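Local coordinates for putative oxidoreductase FAD-binding subunit (Sulfolobus tokodaii, PDB 4ZOH), which probably serves as the FAD-binding subunit of a larger molybdopterin-dependent oxidoreductase, passing electrons through its bound flavin, at residues 12-15 and 16-20; 38-42 and 43-47; 104-107 and 108-112; 115-118 and 119-122. All coordinates share one frame; numbering follows the deposited sequence.

The four contacts are local and follow one another along the FAD-binding part of the chain. Contacts 3 and 4 both hold the cofactor: residues 104-112 bind the flavin-side phosphate, and Ala117 and Asp118 of contact 4 meet the pyrimidine end of the flavin. Their centres are about 11 Å apart, and they touch where Ser109 OG lies 3.5 Å from Tyr119 CD2. Contact 2 sits about 17 Å from contact 3, centre to centre, and packs on it through Met39 SD, 3.9 Å from His112 CE1. Contact 1 touches none of the others. Its centre is about 19 Å from that of contact 3, although the Leu18 side chain comes within about 8 Å of FAD.

Contact 1: 12-15 and 16-20; sequences DNLN and EALEF
Asn13 and Glu16 are joined by a side-chain to backbone hydrogen bond. Asn13 OD1 accepts from Glu16 N at 2.8 Å, and the donor lies nearly along the C=O axis of the amide. A second bond of the same kind runs the other way along the chain: Asp12 N gives to Glu16 OE1 at 2.8 Å. The Glu16 chain is extended beyond CG and reaches back to make it. The N-H arrives on the anti side of the carboxylate, 34° out of its plane. Asn13 is therefore the N-cap of helix 14-23, and Glu16 closes the first turn onto the residue before the cap. An alanine here has no carboxylate for Asp12 N, and the lead-in to the helix would probably be freer to move. Backbone bonds carry the turn onward: Ala17 N to Asn13 O (3.1 Å), Leu18 N to Leu14 O (2.8 Å) and Glu19 N to Asn15 O (3.0 Å). Like charges lie close, Asp12 OD2 to Glu16 OE1 at 3.5 Å. The two carboxylates are turned 53° apart. Both oxygens also have weak hydrogen bonds to the backbone of another protein chain, which may ease the repulsion. Leu14 and Leu18 supply the apolar contact, Leu14 CG to Leu18 CD1 at 3.5 Å.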
loop_
_atom_site.group_PDB
_atom_site.type_symbol
_atom_site.label_atom_id
_atom_site.label_comp_id
_atom_site.label_asym_id
_atom_site.label_seq_id
_atom_site.Cartn_x
_atom_site.Cartn_y
_atom_site.Cartn_z
ATOM N N ASP B 12 24.253 -24.338 -25.055
ATOM C CA ASP B 12 23.982 -25.768 -24.814
ATOM C C ASP B 12 25.157 -26.566 -24.293
ATOM O O ASP B 12 24.970 -27.519 -23.547
ATOM C CB ASP B 12 23.524 -26.436 -26.096
ATOM C CG ASP B 12 22.131 -26.012 -26.511
ATOM O OD1 ASP B 12 21.315 -25.684 -25.608
ATOM O OD2 ASP B 12 21.861 -26.019 -27.751
ATOM N N ASN B 13 26.359 -26.172 -24.692
ATOM C CA ASN B 13 27.580 -26.914 -24.345
ATOM C C ASN B 13 28.767 -26.005 -24.526
ATOM O O ASN B 13 28.645 -24.918 -25.148
ATOM C CB ASN B 13 27.747 -28.079 -25.302
ATOM C CG ASN B 13 27.584 -27.650 -26.762
ATOM O OD1 ASN B 13 28.234 -26.706 -27.244
ATOM N ND2 ASN B 13 26.675 -28.319 -27.462
ATOM N N LEU B 14 29.924 -26.484 -24.042
ATOM C CA LEU B 14 31.198 -25.752 -24.082
ATOM C C LEU B 14 31.531 -25.168 -25.451
ATOM O O LEU B 14 31.851 -23.952 -25.586
ATOM C CB LEU B 14 32.339 -26.665 -23.605
ATOM C CG LEU B 14 33.703 -25.995 -23.366
ATOM C CD1 LEU B 14 33.643 -24.671 -22.585
ATOM C CD2 LEU B 14 34.620 -26.992 -22.658
ATOM N N ASN B 15 31.458 -26.030 -26.468
ATOM C CA ASN B 15 31.757 -25.634 -27.833
ATOM C C ASN B 15 30.996 -24.340 -28.183
ATOM O O ASN B 15 31.596 -23.328 -28.662
ATOM C CB ASN B 15 31.417 -26.808 -28.777
ATOM C CG ASN B 15 31.686 -26.493 -30.245
ATOM O OD1 ASN B 15 32.596 -25.720 -30.582
ATOM N ND2 ASN B 15 30.896 -27.110 -31.138
ATOM N N GLU B 16 29.689 -24.342 -27.879
ATOM C CA GLU B 16 28.900 -23.148 -28.154
ATOM C C GLU B 16 29.415 -21.951 -27.393
ATOM O O GLU B 16 29.592 -20.853 -27.992
ATOM C CB GLU B 16 27.425 -23.381 -27.862
ATOM C CG GLU B 16 26.623 -23.690 -29.099
ATOM C CD GLU B 16 25.261 -24.284 -28.795
ATOM O OE1 GLU B 16 24.641 -23.925 -27.760
ATOM O OE2 GLU B 16 24.801 -25.112 -29.613
ATOM N N ALA B 17 29.669 -22.143 -26.088
ATOM C CA ALA B 17 30.188 -20.994 -25.280
ATOM C C ALA B 17 31.437 -20.377 -25.930
ATOM O O ALA B 17 31.489 -19.145 -26.158
ATOM C CB ALA B 17 30.457 -21.392 -23.817
ATOM N N LEU B 18 32.413 -21.248 -26.268
ATOM C CA LEU B 18 33.688 -20.814 -26.871
ATOM C C LEU B 18 33.463 -19.987 -28.144
ATOM O O LEU B 18 34.013 -18.905 -28.294
ATOM C CB LEU B 18 34.615 -22.022 -27.102
ATOM C CG LEU B 18 35.027 -22.705 -25.782
ATOM C CD1 LEU B 18 35.281 -24.188 -25.919
ATOM C CD2 LEU B 18 36.209 -21.985 -25.149
ATOM N N GLU B 19 32.606 -20.483 -29.034
ATOM C CA GLU B 19 32.341 -19.814 -30.315
ATOM C C GLU B 19 31.755 -18.407 -30.132
ATOM O O GLU B 19 32.221 -17.403 -30.740
ATOM C CB GLU B 19 31.406 -20.702 -31.127
ATOM C CG GLU B 19 31.619 -20.615 -32.614
ATOM C CD GLU B 19 30.312 -20.419 -33.345
ATOM O OE1 GLU B 19 29.281 -20.973 -32.890
ATOM O OE2 GLU B 19 30.313 -19.692 -34.360
ATOM N N PHE B 20 30.745 -18.319 -29.259
ATOM C CA PHE B 20 30.154 -17.009 -28.965
ATOM C C PHE B 20 31.209 -16.050 -28.451
ATOM O O PHE B 20 31.240 -14.895 -28.893
ATOM C CB PHE B 20 28.972 -17.057 -27.998
ATOM C CG PHE B 20 28.167 -15.778 -28.007
ATOM C CD1 PHE B 20 26.992 -15.689 -28.748
ATOM C CD2 PHE B 20 28.622 -14.624 -27.317
ATOM C CE1 PHE B 20 26.269 -14.498 -28.772
ATOM C CE2 PHE B 20 27.902 -13.436 -27.345
ATOM C CZ PHE B 20 26.720 -13.378 -28.073
#

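Contact 2: 38-42 and 43-47; sequences PMLKL and RLIRP
A Schellman motif ends helix 36-41, and Met39, Leu40, Arg43 and Leu44 build it. Arg43 leaves the helix with a positive phi of 62°. Two backbone bonds then run back into the last turn. Leu44 N gives to Met39 O at 3.1 Å, the outer bond of the motif. Inside it, Arg43 N gives to Leu40 O at 2.8 Å. The Arg43 side chain runs extended to NE, which bonds to Tyr2 O. Beyond the two segments, its NH1 forms salt bridges with acidic side chains of another protein chain.

Apolar side chains close over the turn. The Met39 chain bends at its last torsion (chi3 64°), and this bend brings the CE methyl to Ile45 CB at 4.1 Å. The same methyl is 4.4 Å from Leu44 CB. Leu40 lies deeper. Its CD2 branch touches two residues of the outgoing chain, Ile45 CG2 at 3.6 Å and Pro47 CD at 3.6 Å. Leu40 and Ile45 cross obliquely, whereas Leu42 and Leu44 lie side by side and point the same way, with Leu42 CB 3.9 Å from Leu44 CG. Leu40 also packs on Pro3 and Phe6 from the start of the chain. Apolar contact between Met39 and Leu44, the residues joined by the outer bond, is the hydrophobic pairing that commonly accompanies a Schellman C-cap.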
loop_
_atom_site.group_PDB
_atom_site.type_symbol
_atom_site.label_atom_id
_atom_site.label_comp_id
_atom_site.label_asym_id
_atom_site.label_seq_id
_atom_site.Cartn_x
_atom_site.Cartn_y
_atom_site.Cartn_z
ATOM N N PRO B 38 29.777 -7.942 -8.969
ATOM C CA PRO B 38 30.090 -6.714 -8.229
ATOM C C PRO B 38 30.647 -5.600 -9.163
ATOM O O PRO B 38 30.331 -4.434 -8.975
ATOM C CB PRO B 38 31.125 -7.197 -7.177
ATOM C CG PRO B 38 30.765 -8.669 -6.987
ATOM C CD PRO B 38 30.402 -9.143 -8.346
ATOM N N MET B 39 31.458 -5.985 -10.147
ATOM C CA MET B 39 32.005 -5.052 -11.156
ATOM C C MET B 39 30.904 -4.513 -12.114
ATOM O O MET B 39 30.942 -3.324 -12.477
ATOM C CB MET B 39 33.108 -5.721 -11.983
ATOM C CG MET B 39 34.489 -5.858 -11.310
ATOM S SD MET B 39 35.803 -6.434 -12.452
ATOM C CE MET B 39 35.944 -5.116 -13.651
ATOM N N LEU B 40 29.959 -5.370 -12.538
ATOM C CA LEU B 40 28.765 -4.879 -13.288
ATOM C C LEU B 40 28.033 -3.858 -12.474
ATOM O O LEU B 40 27.779 -2.755 -12.945
ATOM C CB LEU B 40 27.827 -6.007 -13.719
ATOM C CG LEU B 40 28.537 -6.933 -14.730
ATOM C CD1 LEU B 40 27.839 -8.308 -14.781
ATOM C CD2 LEU B 40 28.675 -6.297 -16.105
ATOM N N LYS B 41 27.747 -4.198 -11.230
ATOM C CA LYS B 41 27.009 -3.294 -10.341
ATOM C C LYS B 41 27.638 -1.895 -10.124
ATOM O O LYS B 41 26.902 -0.902 -9.831
ATOM C CB LYS B 41 26.769 -3.996 -9.022
ATOM C CG LYS B 41 25.949 -5.284 -9.175
ATOM C CD LYS B 41 25.159 -5.380 -7.914
ATOM C CE LYS B 41 25.857 -6.180 -6.894
ATOM N NZ LYS B 41 25.180 -5.839 -5.619
ATOM N N LEU B 42 28.973 -1.791 -10.251
ATOM C CA LEU B 42 29.624 -0.479 -10.089
ATOM C C LEU B 42 29.887 0.159 -11.433
ATOM O O LEU B 42 30.490 1.270 -11.515
ATOM C CB LEU B 42 30.970 -0.608 -9.342
ATOM C CG LEU B 42 30.845 -0.965 -7.855
ATOM C CD1 LEU B 42 32.197 -1.484 -7.403
ATOM C CD2 LEU B 42 30.285 0.135 -6.930
ATOM N N ARG B 43 29.525 -0.591 -12.472
ATOM C CA ARG B 43 29.650 -0.182 -13.866
ATOM C C ARG B 43 31.108 0.073 -14.272
ATOM O O ARG B 43 31.416 0.955 -15.072
ATOM C CB ARG B 43 28.702 0.996 -14.194
ATOM C CG ARG B 43 27.220 0.586 -14.070
ATOM C CD ARG B 43 26.268 1.612 -14.639
ATOM N NE ARG B 43 24.924 1.246 -14.195
ATOM C CZ ARG B 43 23.790 1.669 -14.760
ATOM N NH1 ARG B 43 23.817 2.496 -15.809
ATOM N NH2 ARG B 43 22.636 1.268 -14.264
ATOM N N LEU B 44 31.992 -0.723 -13.705
ATOM C CA LEU B 44 33.419 -0.685 -14.043
ATOM C C LEU B 44 33.699 -1.539 -15.276
ATOM O O LEU B 44 34.779 -1.522 -15.789
ATOM C CB LEU B 44 34.247 -1.173 -12.834
ATOM C CG LEU B 44 34.109 -0.336 -11.562
ATOM C CD1 LEU B 44 34.699 -1.069 -10.390
ATOM C CD2 LEU B 44 34.754 1.032 -11.681
ATOM N N ILE B 45 32.713 -2.298 -15.739
ATOM C CA ILE B 45 32.794 -3.063 -16.987
ATOM C C ILE B 45 31.447 -2.942 -17.683
ATOM O O ILE B 45 30.410 -2.783 -17.015
ATOM C CB ILE B 45 33.248 -4.530 -16.714
ATOM C CG1 ILE B 45 33.860 -5.195 -17.933
ATOM C CG2 ILE B 45 32.184 -5.428 -16.064
ATOM C CD1 ILE B 45 34.857 -6.259 -17.510
ATOM N N ARG B 46 31.453 -3.027 -19.011
ATOM C CA ARG B 46 30.248 -2.838 -19.830
ATOM C C ARG B 46 30.304 -3.777 -21.004
ATOM O O ARG B 46 30.474 -3.330 -22.111
ATOM C CB ARG B 46 30.180 -1.420 -20.370
ATOM C CG ARG B 46 29.922 -0.381 -19.311
ATOM C CD ARG B 46 29.897 1.004 -19.911
ATOM N NE ARG B 46 29.681 2.014 -18.885
ATOM C CZ ARG B 46 28.483 2.377 -18.444
ATOM N NH1 ARG B 46 27.363 1.813 -18.914
ATOM N NH2 ARG B 46 28.406 3.302 -17.517
ATOM N N PRO B 47 30.153 -5.089 -20.765
ATOM C CA PRO B 47 30.256 -6.000 -21.870
ATOM C C PRO B 47 28.956 -5.989 -22.674
ATOM O O PRO B 47 27.944 -5.527 -22.177
ATOM C CB PRO B 47 30.464 -7.352 -21.196
ATOM C CG PRO B 47 30.001 -7.212 -19.802
ATOM C CD PRO B 47 29.693 -5.760 -19.533
#

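Contact 3: 104-107 and 108-112; sequences GTIG and GSISH. With FAD (flavin-adenine dinucleotide), chain H.
Thr105 reaches both Gly108 and the cofactor with one short side chain. Its CB lies 3.4 Å from FAD O1P, an oxygen of the flavin-side phosphate. From CB, the CG2 methyl passes beside the same oxygen at 3.7 Å. The hydroxyl is the tip that does the work. It sits in the crowded position between the backbone N and the carbonyl carbon (chi1 76°), which turns OG1 to the start of helix 106-112. OG1 accepts from Gly108 N at 3.1 Å, the N-cap bond of this helix. It also donates to FAD O1P at 2.7 Å. Thr105 N gives a second bond to O1P. A valine in its place has no hydroxyl, so Gly108 N would probably be left without its side-chain acceptor and O1P with one donor fewer.

The turn is also shaped for the cofactor by its glycines. A beta carbon on Gly108 would clash with FAD O3P, and one on Gly104 with FAD O3'. Gly107 O is gripped twice by Ser111, one turn further along. Ser111 N bonds at 3.0 Å and its OG at 2.7 Å, from opposite faces of the carbonyl plane. Ser111 OG also comes to 3.3 Å from adenine N3A of FAD. Further FAD bonds come from Gly33 N, His34 N and Ser35 OG. The phosphate oxygen here is thus met by neutral donors at a helix N-terminus, whose partial positive charge is likely to favour the anionic diphosphate.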
loop_
_atom_site.group_PDB
_atom_site.type_symbol
_atom_site.label_atom_id
_atom_site.label_comp_id
_atom_site.label_asym_id
_atom_site.label_seq_id
_atom_site.Cartn_x
_atom_site.Cartn_y
_atom_site.Cartn_z
ATOM N N GLY B 104 31.732 -18.697 -5.356
ATOM C CA GLY B 104 32.974 -18.415 -6.055
ATOM C C GLY B 104 33.665 -19.675 -6.566
ATOM O O GLY B 104 33.631 -20.707 -5.901
ATOM N N THR B 105 34.273 -19.593 -7.745
ATOM C CA THR B 105 35.013 -20.738 -8.302
ATOM C C THR B 105 36.514 -20.457 -8.510
ATOM O O THR B 105 36.930 -19.298 -8.709
ATOM C CB THR B 105 34.425 -21.202 -9.649
ATOM O OG1 THR B 105 34.834 -20.261 -10.659
ATOM C CG2 THR B 105 32.802 -21.323 -9.558
ATOM N N ILE B 106 37.309 -21.531 -8.466
ATOM C CA ILE B 106 38.800 -21.445 -8.713
ATOM C C ILE B 106 39.086 -20.891 -10.120
ATOM O O ILE B 106 39.915 -20.003 -10.236
ATOM C CB ILE B 106 39.568 -22.793 -8.484
ATOM C CG1 ILE B 106 41.104 -22.600 -8.675
ATOM C CG2 ILE B 106 38.979 -23.889 -9.354
ATOM C CD1 ILE B 106 41.927 -23.686 -8.024
ATOM N N GLY B 107 38.355 -21.342 -11.144
ATOM C CA GLY B 107 38.511 -20.770 -12.521
ATOM C C GLY B 107 38.269 -19.265 -12.577
ATOM O O GLY B 107 39.015 -18.517 -13.225
ATOM N N GLY B 108 37.243 -18.785 -11.864
ATOM C CA GLY B 108 36.930 -17.339 -11.928
ATOM C C GLY B 108 37.907 -16.542 -11.072
ATOM O O GLY B 108 38.182 -15.416 -11.378
ATOM N N SER B 109 38.397 -17.102 -9.959
ATOM C CA SER B 109 39.341 -16.345 -9.099
ATOM C C SER B 109 40.655 -16.073 -9.884
ATOM O O SER B 109 41.168 -14.914 -9.926
ATOM C CB SER B 109 39.592 -17.155 -7.826
ATOM O OG SER B 109 40.548 -16.532 -7.037
ATOM N N ILE B 110 41.151 -17.118 -10.554
ATOM C CA ILE B 110 42.402 -17.000 -11.280
ATOM C C ILE B 110 42.225 -16.302 -12.617
ATOM O O ILE B 110 43.192 -15.722 -13.107
ATOM C CB ILE B 110 43.179 -18.334 -11.428
ATOM C CG1 ILE B 110 42.551 -19.299 -12.426
ATOM C CG2 ILE B 110 43.437 -19.031 -10.072
ATOM C CD1 ILE B 110 43.487 -20.486 -12.683
ATOM N N SER B 111 41.021 -16.350 -13.221
ATOM C CA SER B 111 40.810 -15.555 -14.449
ATOM C C SER B 111 40.664 -14.076 -14.108
ATOM O O SER B 111 40.994 -13.211 -14.892
ATOM C CB SER B 111 39.655 -16.058 -15.272
ATOM O OG SER B 111 39.808 -17.450 -15.542
ATOM N N HIS B 112 40.281 -13.793 -12.871
ATOM C CA HIS B 112 40.105 -12.414 -12.441
ATOM C C HIS B 112 41.405 -11.740 -11.999
ATOM O O HIS B 112 41.635 -10.570 -12.341
ATOM C CB HIS B 112 39.024 -12.368 -11.332
ATOM C CG HIS B 112 38.811 -11.005 -10.755
ATOM N ND1 HIS B 112 38.355 -9.940 -11.511
ATOM C CD2 HIS B 112 38.954 -10.544 -9.487
ATOM C CE1 HIS B 112 38.266 -8.873 -10.736
ATOM N NE2 HIS B 112 38.600 -9.217 -9.499
HETATM P PA FAD H . 33.187 -14.573 -11.836
HETATM O O1A FAD H . 32.886 -13.350 -11.038
HETATM O O2A FAD H . 32.124 -15.352 -12.483
HETATM O O5B FAD H . 34.197 -14.218 -12.974
HETATM C C5B FAD H . 35.366 -13.394 -12.678
HETATM C C4B FAD H . 36.212 -13.167 -14.050
HETATM O O4B FAD H . 36.625 -14.442 -14.687
HETATM C C3B FAD H . 35.286 -12.525 -15.076
HETATM O O3B FAD H . 36.018 -11.587 -15.826
HETATM C C2B FAD H . 34.756 -13.695 -15.937
HETATM O O2B FAD H . 34.363 -13.323 -17.264
HETATM C C1B FAD H . 35.954 -14.577 -16.027
HETATM N N9A FAD H . 35.833 -16.025 -15.903
HETATM C C8A FAD H . 35.149 -16.735 -15.009
HETATM N N7A FAD H . 35.396 -18.051 -15.205
HETATM C C5A FAD H . 36.262 -18.151 -16.242
HETATM C C6A FAD H . 36.896 -19.232 -16.892
HETATM N N6A FAD H . 36.652 -20.460 -16.442
HETATM N N1A FAD H . 37.717 -18.996 -17.932
HETATM C C2A FAD H . 38.017 -17.735 -18.338
HETATM N N3A FAD H . 37.425 -16.694 -17.745
HETATM C C4A FAD H . 36.547 -16.867 -16.691
HETATM N N1 FAD H . 38.545 -13.608 -3.183
HETATM C C2 FAD H . 39.703 -13.929 -2.481
HETATM O O2 FAD H . 40.625 -14.455 -3.069
HETATM N N3 FAD H . 39.811 -13.668 -1.148
HETATM C C4 FAD H . 38.801 -13.064 -0.476
HETATM O O4 FAD H . 38.933 -12.894 0.741
HETATM C C4X FAD H . 37.632 -12.701 -1.179
HETATM N N5 FAD H . 36.600 -12.094 -0.498
HETATM C C5X FAD H . 35.436 -11.711 -1.229
HETATM C C6 FAD H . 34.429 -11.042 -0.542
HETATM C C7 FAD H . 33.252 -10.677 -1.215
HETATM C C7M FAD H . 32.177 -9.943 -0.384
HETATM C C8 FAD H . 33.112 -10.957 -2.590
HETATM C C8M FAD H . 31.857 -10.555 -3.411
HETATM C C9 FAD H . 34.152 -11.589 -3.297
HETATM C C9A FAD H . 35.302 -11.983 -2.609
HETATM N N10 FAD H . 36.372 -12.623 -3.273
HETATM C C10 FAD H . 37.514 -12.975 -2.529
HETATM C "C1'" FAD H . 36.331 -12.931 -4.698
HETATM C "C2'" FAD H . 35.686 -14.307 -4.953
HETATM O "O2'" FAD H . 36.631 -15.320 -4.553
HETATM C "C3'" FAD H . 35.232 -14.492 -6.428
HETATM O "O3'" FAD H . 34.372 -15.634 -6.417
HETATM C "C4'" FAD H . 36.378 -14.748 -7.392
HETATM O "O4'" FAD H . 37.334 -13.698 -7.240
HETATM C "C5'" FAD H . 35.905 -14.807 -8.861
HETATM O "O5'" FAD H . 35.404 -16.156 -9.056
HETATM P P FAD H . 33.954 -16.378 -9.634
HETATM O O1P FAD H . 33.815 -17.825 -9.974
HETATM O O2P FAD H . 32.938 -15.798 -8.725
HETATM O O3P FAD H . 34.124 -15.553 -10.970
#

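Contact 4: 115-118 and 119-122; sequences PSAD and YPAA. With FAD (flavin-adenine dinucleotide), chain H.
The Asp118 carboxylate stands beside its own backbone N, with CG anti to the carbonyl carbon (chi1 -64°), while the Asp118 carbonyl turns the other way, to Ala121. This puts the Asp118 N-H and its carboxylate at the same, pyrimidine end of the isoalloxazine. Asp118 N gives to FAD O2 at 3.0 Å, at a fairly straight 161°. FAD N3 in turn gives to Asp118 OD2 at 3.1 Å, with a more bent N-H. The pair reads as one donor and one acceptor set against the pyrimidine. Lys178 forms a salt bridge with OD2, and the Tyr176 hydroxyl bonds to OD1, so the carboxylate is fixed from further sides.

On the helix side, Ala121 N bonds to Asp118 O at 3.2 Å. The Pro120 nitrogen has no hydrogen to share, though it lies 3.1 Å from Asp118 O. Its ring instead packs on Ala117, whose CB is 3.5 Å from Pro120 CD. That same Ala117 CB is also 3.5 Å from FAD O2, so the methyl sits between proline and flavin. Tyr119 OH is hydrogen-bonded to His77 ND1. This turn into helix 119-125 forms part of the FAD pocket, where here Asp118 meets N3 and O2, consistent with a flavin-binding domain of the molybdopterin dehydrogenase type.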
loop_
_atom_site.group_PDB
_atom_site.type_symbol
_atom_site.label_atom_id
_atom_site.label_comp_id
_atom_site.label_asym_id
_atom_site.label_seq_id
_atom_site.Cartn_x
_atom_site.Cartn_y
_atom_site.Cartn_z
ATOM N N PRO B 115 45.230 -8.891 -7.136
ATOM C CA PRO B 115 46.540 -9.120 -6.517
ATOM C C PRO B 115 46.490 -9.380 -5.004
ATOM O O PRO B 115 47.554 -9.607 -4.381
ATOM C CB PRO B 115 47.306 -7.817 -6.815
ATOM C CG PRO B 115 46.241 -6.797 -6.955
ATOM C CD PRO B 115 45.080 -7.500 -7.610
ATOM N N SER B 116 45.298 -9.334 -4.406
ATOM C CA SER B 116 45.175 -9.770 -3.005
ATOM C C SER B 116 44.408 -11.045 -2.833
ATOM O O SER B 116 44.092 -11.386 -1.723
ATOM C CB SER B 116 44.509 -8.702 -2.141
ATOM O OG SER B 116 45.168 -7.499 -2.360
ATOM N N ALA B 117 44.089 -11.740 -3.906
ATOM C CA ALA B 117 43.433 -13.083 -3.823
ATOM C C ALA B 117 44.187 -14.079 -2.962
ATOM O O ALA B 117 45.435 -14.028 -2.858
ATOM C CB ALA B 117 43.237 -13.693 -5.223
ATOM N N ASP B 118 43.452 -15.043 -2.417
ATOM C CA ASP B 118 44.071 -16.123 -1.654
ATOM C C ASP B 118 44.772 -17.185 -2.518
ATOM O O ASP B 118 45.984 -17.448 -2.307
ATOM C CB ASP B 118 43.091 -16.709 -0.641
ATOM C CG ASP B 118 42.701 -15.699 0.389
ATOM O OD1 ASP B 118 43.654 -14.998 0.886
ATOM O OD2 ASP B 118 41.456 -15.565 0.690
ATOM N N TYR B 119 44.080 -17.715 -3.527
ATOM C CA TYR B 119 44.606 -18.893 -4.230
ATOM C C TYR B 119 46.041 -18.714 -4.776
ATOM O O TYR B 119 46.817 -19.645 -4.679
ATOM C CB TYR B 119 43.733 -19.349 -5.386
ATOM C CG TYR B 119 42.455 -20.079 -5.037
ATOM C CD1 TYR B 119 42.439 -21.146 -4.124
ATOM C CD2 TYR B 119 41.248 -19.732 -5.699
ATOM C CE1 TYR B 119 41.249 -21.834 -3.862
ATOM C CE2 TYR B 119 40.082 -20.409 -5.465
ATOM C CZ TYR B 119 40.079 -21.451 -4.551
ATOM O OH TYR B 119 38.881 -22.049 -4.279
ATOM N N PRO B 120 46.361 -17.552 -5.392
ATOM C CA PRO B 120 47.670 -17.417 -6.066
ATOM C C PRO B 120 48.862 -17.645 -5.142
ATOM O O PRO B 120 49.854 -18.135 -5.592
ATOM C CB PRO B 120 47.670 -15.942 -6.556
ATOM C CG PRO B 120 46.214 -15.632 -6.760
ATOM C CD PRO B 120 45.550 -16.333 -5.591
ATOM N N ALA B 121 48.740 -17.311 -3.867
ATOM C CA ALA B 121 49.809 -17.632 -2.936
ATOM C C ALA B 121 50.047 -19.152 -2.874
ATOM O O ALA B 121 51.193 -19.580 -2.940
ATOM C CB ALA B 121 49.566 -17.049 -1.567
ATOM N N ALA B 122 48.970 -19.928 -2.715
ATOM C CA ALA B 122 49.046 -21.386 -2.730
ATOM C C ALA B 122 49.427 -21.910 -4.111
ATOM O O ALA B 122 50.226 -22.820 -4.194
ATOM C CB ALA B 122 47.766 -22.065 -2.216
HETATM P PA FAD H . 33.187 -14.573 -11.836
HETATM O O1A FAD H . 32.886 -13.350 -11.038
HETATM O O2A FAD H . 32.124 -15.352 -12.483
HETATM O O5B FAD H . 34.197 -14.218 -12.974
HETATM C C5B FAD H . 35.366 -13.394 -12.678
HETATM C C4B FAD H . 36.212 -13.167 -14.050
HETATM O O4B FAD H . 36.625 -14.442 -14.687
HETATM C C3B FAD H . 35.286 -12.525 -15.076
HETATM O O3B FAD H . 36.018 -11.587 -15.826
HETATM C C2B FAD H . 34.756 -13.695 -15.937
HETATM O O2B FAD H . 34.363 -13.323 -17.264
HETATM C C1B FAD H . 35.954 -14.577 -16.027
HETATM N N9A FAD H . 35.833 -16.025 -15.903
HETATM C C8A FAD H . 35.149 -16.735 -15.009
HETATM N N7A FAD H . 35.396 -18.051 -15.205
HETATM C C5A FAD H . 36.262 -18.151 -16.242
HETATM C C6A FAD H . 36.896 -19.232 -16.892
HETATM N N6A FAD H . 36.652 -20.460 -16.442
HETATM N N1A FAD H . 37.717 -18.996 -17.932
HETATM C C2A FAD H . 38.017 -17.735 -18.338
HETATM N N3A FAD H . 37.425 -16.694 -17.745
HETATM C C4A FAD H . 36.547 -16.867 -16.691
HETATM N N1 FAD H . 38.545 -13.608 -3.183
HETATM C C2 FAD H . 39.703 -13.929 -2.481
HETATM O O2 FAD H . 40.625 -14.455 -3.069
HETATM N N3 FAD H . 39.811 -13.668 -1.148
HETATM C C4 FAD H . 38.801 -13.064 -0.476
HETATM O O4 FAD H . 38.933 -12.894 0.741
HETATM C C4X FAD H . 37.632 -12.701 -1.179
HETATM N N5 FAD H . 36.600 -12.094 -0.498
HETATM C C5X FAD H . 35.436 -11.711 -1.229
HETATM C C6 FAD H . 34.429 -11.042 -0.542
HETATM C C7 FAD H . 33.252 -10.677 -1.215
HETATM C C7M FAD H . 32.177 -9.943 -0.384
HETATM C C8 FAD H . 33.112 -10.957 -2.590
HETATM C C8M FAD H . 31.857 -10.555 -3.411
HETATM C C9 FAD H . 34.152 -11.589 -3.297
HETATM C C9A FAD H . 35.302 -11.983 -2.609
HETATM N N10 FAD H . 36.372 -12.623 -3.273
HETATM C C10 FAD H . 37.514 -12.975 -2.529
HETATM C "C1'" FAD H . 36.331 -12.931 -4.698
HETATM C "C2'" FAD H . 35.686 -14.307 -4.953
HETATM O "O2'" FAD H . 36.631 -15.320 -4.553
HETATM C "C3'" FAD H . 35.232 -14.492 -6.428
HETATM O "O3'" FAD H . 34.372 -15.634 -6.417
HETATM C "C4'" FAD H . 36.378 -14.748 -7.392
HETATM O "O4'" FAD H . 37.334 -13.698 -7.240
HETATM C "C5'" FAD H . 35.905 -14.807 -8.861
HETATM O "O5'" FAD H . 35.404 -16.156 -9.056
HETATM P P FAD H . 33.954 -16.378 -9.634
HETATM O O1P FAD H . 33.815 -17.825 -9.974
HETATM O O2P FAD H . 32.938 -15.798 -8.725
HETATM O O3P FAD H . 34.124 -15.553 -10.970
#